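Local coordinates for WGR domain-containing protein (Bacteroides fragilis, PDB 2RA8) that is of unknown function but joins an N-terminal WGR domain, a module often linked to nucleic-acid binding, to a leucine-rich-repeat domain, at residues 177-180 with 184-187. Sequence-based numbering, arbitrary orientation.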
loop_
_atom_site.group_PDB
_atom_site.type_symbol
_atom_site.label_atom_id
_atom_site.label_comp_id
_atom_site.label_asym_id
_atom_site.label_seq_id
_atom_site.Cartn_x
_atom_site.Cartn_y
_atom_site.Cartn_z
ATOM N N LEU A 177 -0.111 22.623 4.739
ATOM C CA LEU A 177 -0.255 22.566 3.284
ATOM C C LEU A 177 0.526 21.418 2.708
ATOM O O LEU A 177 1.726 21.275 2.957
ATOM C CB LEU A 177 0.263 23.856 2.651
ATOM C CG LEU A 177 -0.390 24.501 1.431
ATOM C CD1 LEU A 177 0.665 25.361 0.784
ATOM C CD2 LEU A 177 -0.928 23.497 0.438
ATOM N N LYS A 178 -0.159 20.607 1.917
ATOM C CA LYS A 178 0.447 19.449 1.287
ATOM C C LYS A 178 -0.032 19.449 -0.141
ATOM O O LYS A 178 -1.238 19.533 -0.397
ATOM C CB LYS A 178 -0.017 18.191 2.007
ATOM C CG LYS A 178 0.584 16.886 1.532
ATOM C CD LYS A 178 0.132 15.790 2.487
ATOM C CE LYS A 178 0.603 14.420 2.070
ATOM N NZ LYS A 178 0.128 13.434 3.083
ATOM N N ILE A 179 0.917 19.373 -1.071
ATOM C CA ILE A 179 0.631 19.384 -2.502
ATOM C C ILE A 179 1.365 18.240 -3.191
ATOM O O ILE A 179 2.549 18.010 -2.944
ATOM C CB ILE A 179 1.106 20.704 -3.145
ATOM C CG1 ILE A 179 0.507 21.918 -2.406
ATOM C CG2 ILE A 179 0.707 20.742 -4.612
ATOM C CD1 ILE A 179 1.227 23.222 -2.755
ATOM N N LYS A 180 0.664 17.529 -4.066
ATOM C CA LYS A 180 1.253 16.413 -4.801
ATOM C C LYS A 180 1.078 16.702 -6.271
ATOM O O LYS A 180 -0.037 16.947 -6.712
ATOM C CB LYS A 180 0.546 15.101 -4.433
ATOM C CG LYS A 180 1.054 13.875 -5.185
ATOM C CD LYS A 180 0.370 12.610 -4.662
ATOM C CE LYS A 180 0.787 11.392 -5.478
ATOM N NZ LYS A 180 0.285 10.124 -4.889
ATOM N N ASN A 184 3.612 22.847 -13.779
ATOM C CA ASN A 184 3.003 24.178 -13.855
ATOM C C ASN A 184 2.465 24.654 -12.525
ATOM O O ASN A 184 1.491 25.409 -12.478
ATOM C CB ASN A 184 1.854 24.179 -14.876
ATOM C CG ASN A 184 2.330 23.930 -16.297
ATOM O OD1 ASN A 184 1.681 23.214 -17.065
ATOM N ND2 ASN A 184 3.462 24.532 -16.659
ATOM N N LEU A 185 3.091 24.223 -11.436
ATOM C CA LEU A 185 2.650 24.613 -10.109
ATOM C C LEU A 185 3.333 25.868 -9.635
ATOM O O LEU A 185 4.483 26.126 -9.975
ATOM C CB LEU A 185 2.936 23.487 -9.095
ATOM C CG LEU A 185 2.821 23.852 -7.606
ATOM C CD1 LEU A 185 1.372 24.201 -7.271
ATOM C CD2 LEU A 185 3.298 22.703 -6.741
ATOM N N SER A 186 2.617 26.661 -8.848
ATOM C CA SER A 186 3.186 27.872 -8.267
ATOM C C SER A 186 2.401 28.164 -7.016
ATOM O O SER A 186 1.239 27.780 -6.915
ATOM C CB SER A 186 3.085 29.056 -9.233
ATOM O OG SER A 186 3.764 30.181 -8.698
ATOM N N ILE A 187 3.033 28.819 -6.046
ATOM C CA ILE A 187 2.366 29.164 -4.795
ATOM C C ILE A 187 2.620 30.614 -4.475
ATOM O O ILE A 187 2.256 31.101 -3.406
ATOM C CB ILE A 187 2.860 28.296 -3.615
ATOM C CG1 ILE A 187 4.365 28.471 -3.424
ATOM C CG2 ILE A 187 2.494 26.837 -3.863
ATOM C CD1 ILE A 187 4.896 27.809 -2.173
#
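I179 meets the loop with both of its branches, one for each partner. Its CG2 methyl lies 3.9 Å from CD2 of L185, and the CD1 methyl at the end of its longer branch comes within 4.0 Å of CG2 of I187. The fork is that of any beta-branched residue; the first torsion (chi1 -54°) aims it, setting CG1 beside the backbone N and CG2 anti to it, which sends the two branches to different residues of 184-187. In L185 CG stands anti to the backbone N (chi1 167°), which brings its CD2 methyl up to the strand residue. I187 offers its short branch instead. In both pairs the side chains cross at a slant, methyl against methyl, and no hydrogen bond links the segments. The backbones stay well apart, with 9.4 Å between CA of I179 and CA of L185, and the contact is made by side chains alone, three buried apolar residues with 125 Å² buried between the two segments.

This is the interior of a leucine-rich-repeat domain: alternate strand residues L177 and I179 face inward, whereas K178 and K180 leave from the other face of the parallel sheet, K178 in a cation-pi contact with F145. The chain turns back after strand 176-180, and D212 of helix 207-215 holds the loop by accepting hydrogen bonds from the backbone N of I187 and from S186 OG. L168 of helix 165-169 touches both L177 and I187, while strands 143-146 and 197-201 flank 176-180 within the sheet.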